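PDB 1VBF: protein-L-isoaspartate(D-aspartate) O-methyltransferase from Sulfolobus tokodaii, which methylates L-isoaspartyl residues of damaged proteins with S-adenosyl-L-methionine, as a protein repair enzyme that assembles through a trimeric coiled coil. Local coordinates for the interface of chains A and B. Residues are numbered along the deposited sequence; one frame, centred on the assembly and turned at random. Chains: chain A/B, 231aa long hypothetical protein-L-isoaspartate O-methyltransferase.

The interface of chains A and B. Residues chain A 213-214, 216-217, 220; chain B 209, 212-213, 215-216.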
ATOM      1  N   VAL A 213      -4.322   7.942   2.024  1.00 51.68           N
ATOM      2  CA  VAL A 213      -5.554   7.554   1.360  1.00 52.71           C
ATOM      3  C   VAL A 213      -6.716   8.069   2.223  1.00 53.77           C
ATOM      4  O   VAL A 213      -7.587   8.782   1.725  1.00 52.70           O
ATOM      5  CB  VAL A 213      -5.642   6.005   1.159  1.00 52.68           C
ATOM      6  CG1 VAL A 213      -6.975   5.623   0.535  1.00 50.94           C
ATOM      7  CG2 VAL A 213      -4.524   5.541   0.245  1.00 52.17           C
ATOM      8  N   ASN A 214      -6.712   7.733   3.514  1.00 54.71           N
ATOM      9  CA  ASN A 214      -7.761   8.194   4.418  1.00 57.18           C
ATOM     10  C   ASN A 214      -8.139   9.621   4.081  1.00 59.60           C
ATOM     11  O   ASN A 214      -9.294   9.899   3.786  1.00 59.54           O
ATOM     12  CB  ASN A 214      -7.313   8.175   5.888  1.00 58.18           C
ATOM     13  CG  ASN A 214      -7.330   6.785   6.508  1.00 58.86           C
ATOM     14  OD1 ASN A 214      -8.052   5.888   6.063  1.00 58.66           O
ATOM     15  ND2 ASN A 214      -6.545   6.610   7.569  1.00 58.66           N
ATOM     16  N   LEU A 216      -7.472  11.564   1.424  1.00 70.99           N
ATOM     17  CA  LEU A 216      -8.022  11.688   0.077  1.00 73.05           C
ATOM     18  C   LEU A 216      -9.493  11.268   0.051  1.00 73.91           C
ATOM     19  O   LEU A 216     -10.281  11.789  -0.725  1.00 73.54           O
ATOM     20  CB  LEU A 216      -7.206  10.837  -0.902  1.00 73.32           C
ATOM     21  CG  LEU A 216      -5.773  11.280  -1.227  1.00 73.15           C
ATOM     22  CD1 LEU A 216      -4.980  10.124  -1.853  1.00 71.71           C
ATOM     23  CD2 LEU A 216      -5.824  12.481  -2.168  1.00 72.37           C
ATOM     24  N   GLU A 217      -9.848  10.316   0.905  1.00 76.27           N
ATOM     25  CA  GLU A 217     -11.224   9.839   1.005  1.00 78.89           C
ATOM     26  C   GLU A 217     -12.053  10.957   1.649  1.00 80.75           C
ATOM     27  O   GLU A 217     -13.159  11.267   1.202  1.00 81.51           O
ATOM     28  CB  GLU A 217     -11.279   8.574   1.874  1.00 78.55           C
ATOM     29  CG  GLU A 217     -11.452   7.268   1.108  1.00 77.51           C
ATOM     30  CD  GLU A 217     -11.246   6.037   1.987  1.00 77.47           C
ATOM     31  OE1 GLU A 217     -11.833   5.956   3.086  1.00 77.57           O
ATOM     32  OE2 GLU A 217     -10.493   5.137   1.574  1.00 77.66           O
ATOM     33  N   ILE A 220     -12.446  13.854  -0.551  1.00 92.20           N
ATOM     34  CA  ILE A 220     -13.483  13.555  -1.530  1.00 93.48           C
ATOM     35  C   ILE A 220     -14.879  13.739  -0.930  1.00 93.74           C
ATOM     36  O   ILE A 220     -15.863  13.169  -1.387  1.00 93.50           O
ATOM     37  CB  ILE A 220     -13.261  12.119  -2.134  1.00 94.43           C
ATOM     38  CG1 ILE A 220     -12.300  12.235  -3.323  1.00 94.37           C
ATOM     39  CG2 ILE A 220     -14.566  11.468  -2.592  1.00 93.78           C
ATOM     40  CD1 ILE A 220     -12.274  11.013  -4.216  1.00 95.85           C
TER
ATOM     41  N   ILE B 209      -6.563  -1.623   0.410  1.00 51.81           N
ATOM     42  CA  ILE B 209      -6.183  -0.317  -0.127  1.00 51.63           C
ATOM     43  C   ILE B 209      -6.192  -0.235  -1.643  1.00 51.19           C
ATOM     44  O   ILE B 209      -6.400   0.837  -2.224  1.00 49.05           O
ATOM     45  CB  ILE B 209      -4.805   0.116   0.396  1.00 50.89           C
ATOM     46  CG1 ILE B 209      -4.458   1.482  -0.185  1.00 49.96           C
ATOM     47  CG2 ILE B 209      -3.765  -0.925   0.043  1.00 50.63           C
ATOM     48  CD1 ILE B 209      -3.348   2.172   0.518  1.00 51.78           C
ATOM     49  N   ARG B 212      -9.606   0.733  -2.349  1.00 52.10           N
ATOM     50  CA  ARG B 212      -9.888   2.058  -1.805  1.00 51.67           C
ATOM     51  C   ARG B 212      -9.313   3.101  -2.767  1.00 51.99           C
ATOM     52  O   ARG B 212      -9.889   4.173  -2.954  1.00 51.86           O
ATOM     53  CB  ARG B 212      -9.251   2.224  -0.427  1.00 50.39           C
ATOM     54  CG  ARG B 212      -9.809   1.318   0.638  1.00 50.27           C
ATOM     55  CD  ARG B 212      -9.110   1.578   1.955  1.00 50.25           C
ATOM     56  NE  ARG B 212      -9.210   2.987   2.330  1.00 50.51           N
ATOM     57  CZ  ARG B 212      -8.645   3.523   3.407  1.00 50.21           C
ATOM     58  NH1 ARG B 212      -7.932   2.775   4.240  1.00 49.54           N
ATOM     59  NH2 ARG B 212      -8.784   4.816   3.643  1.00 51.20           N
ATOM     60  N   VAL B 213      -8.170   2.788  -3.368  1.00 51.68           N
ATOM     61  CA  VAL B 213      -7.573   3.708  -4.321  1.00 52.71           C
ATOM     62  C   VAL B 213      -8.398   3.622  -5.613  1.00 53.77           C
ATOM     63  O   VAL B 213      -8.875   4.641  -6.110  1.00 52.70           O
ATOM     64  CB  VAL B 213      -6.068   3.372  -4.587  1.00 52.68           C
ATOM     65  CG1 VAL B 213      -5.494   4.301  -5.645  1.00 50.94           C
ATOM     66  CG2 VAL B 213      -5.270   3.537  -3.308  1.00 52.17           C
ATOM     67  N   LYS B 215     -11.403   3.043  -6.299  1.00 62.66           N
ATOM     68  CA  LYS B 215     -12.596   3.874  -6.176  1.00 66.71           C
ATOM     69  C   LYS B 215     -12.257   5.369  -6.264  1.00 68.81           C
ATOM     70  O   LYS B 215     -12.830   6.096  -7.079  1.00 68.63           O
ATOM     71  CB  LYS B 215     -13.324   3.583  -4.858  1.00 67.33           C
ATOM     72  CG  LYS B 215     -12.734   4.313  -3.657  1.00 71.95           C
ATOM     73  CD  LYS B 215     -13.507   4.065  -2.360  1.00 73.67           C
ATOM     74  CE  LYS B 215     -12.924   4.869  -1.185  1.00 73.09           C
ATOM     75  NZ  LYS B 215     -13.135   6.343  -1.329  1.00 71.18           N
ATOM     76  N   LEU B 216     -11.323   5.821  -5.430  1.00 70.99           N
ATOM     77  CA  LEU B 216     -10.924   7.226  -5.424  1.00 73.05           C
ATOM     78  C   LEU B 216     -10.549   7.690  -6.832  1.00 73.91           C
ATOM     79  O   LEU B 216     -10.740   8.845  -7.185  1.00 73.54           O
ATOM     80  CB  LEU B 216      -9.749   7.432  -4.462  1.00 73.32           C
ATOM     81  CG  LEU B 216     -10.011   7.288  -2.956  1.00 73.15           C
ATOM     82  CD1 LEU B 216      -8.691   7.098  -2.195  1.00 71.71           C
ATOM     83  CD2 LEU B 216     -10.754   8.526  -2.460  1.00 72.37           C
TER
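The carboxylate oxygen OE2 of A:Glu217 is gripped twice by the guanidinium of B:Arg212, a worked example of how a coiled coil flanks its apolar seam with charge. B:Arg212 comes side-on, its NE 2.6 Å from A:Glu217 OE2 in a salt bridge that uses the oxygen's syn lone pair, while NH2 lies 2.7 Å from that same OE2 and meets it from above the carboxylate plane. The two planes are turned 61° apart, although OE2 lies in the guanidinium plane. A bend at chi3 (56°) of B:Arg212 turns its head across the helix of chain A, where NH2 also donates to the amide oxygen OD1 of A:Asn214 at 2.7 Å, in a nearly straight bond. Together these bonds would hold the guanidinium against rotation, and A:Val213 lies over one face near its rim. An alanine in place of B:Arg212 would probably leave the A:Glu217 carboxylate without its paired charge and A:Asn214 OD1 without this donor. The B:Lys215 ammonium, 4.1 Å from A:Glu217 OE2 at NZ, may add attraction without a direct bond. Alongside the polar groups, B:Leu216 divides its two methyls: CD1 reaches A:Val213 CG1 at 3.5 Å, while CD2 meets A:Ile220 CD1 and also lies against the backbone around A:Leu216 and A:Glu217. With CG1 of A:Val213 anti to the backbone N (chi1 177°) and facing B:Leu216, its CG2 is turned to B:Ile209 CD1 at 3.6 Å. The patch joins the C-terminal helices 209-219 of two subunits, with A:Ile220 just past one helix end, and belongs to the trimeric coiled coil that ties the separate catalytic domains together.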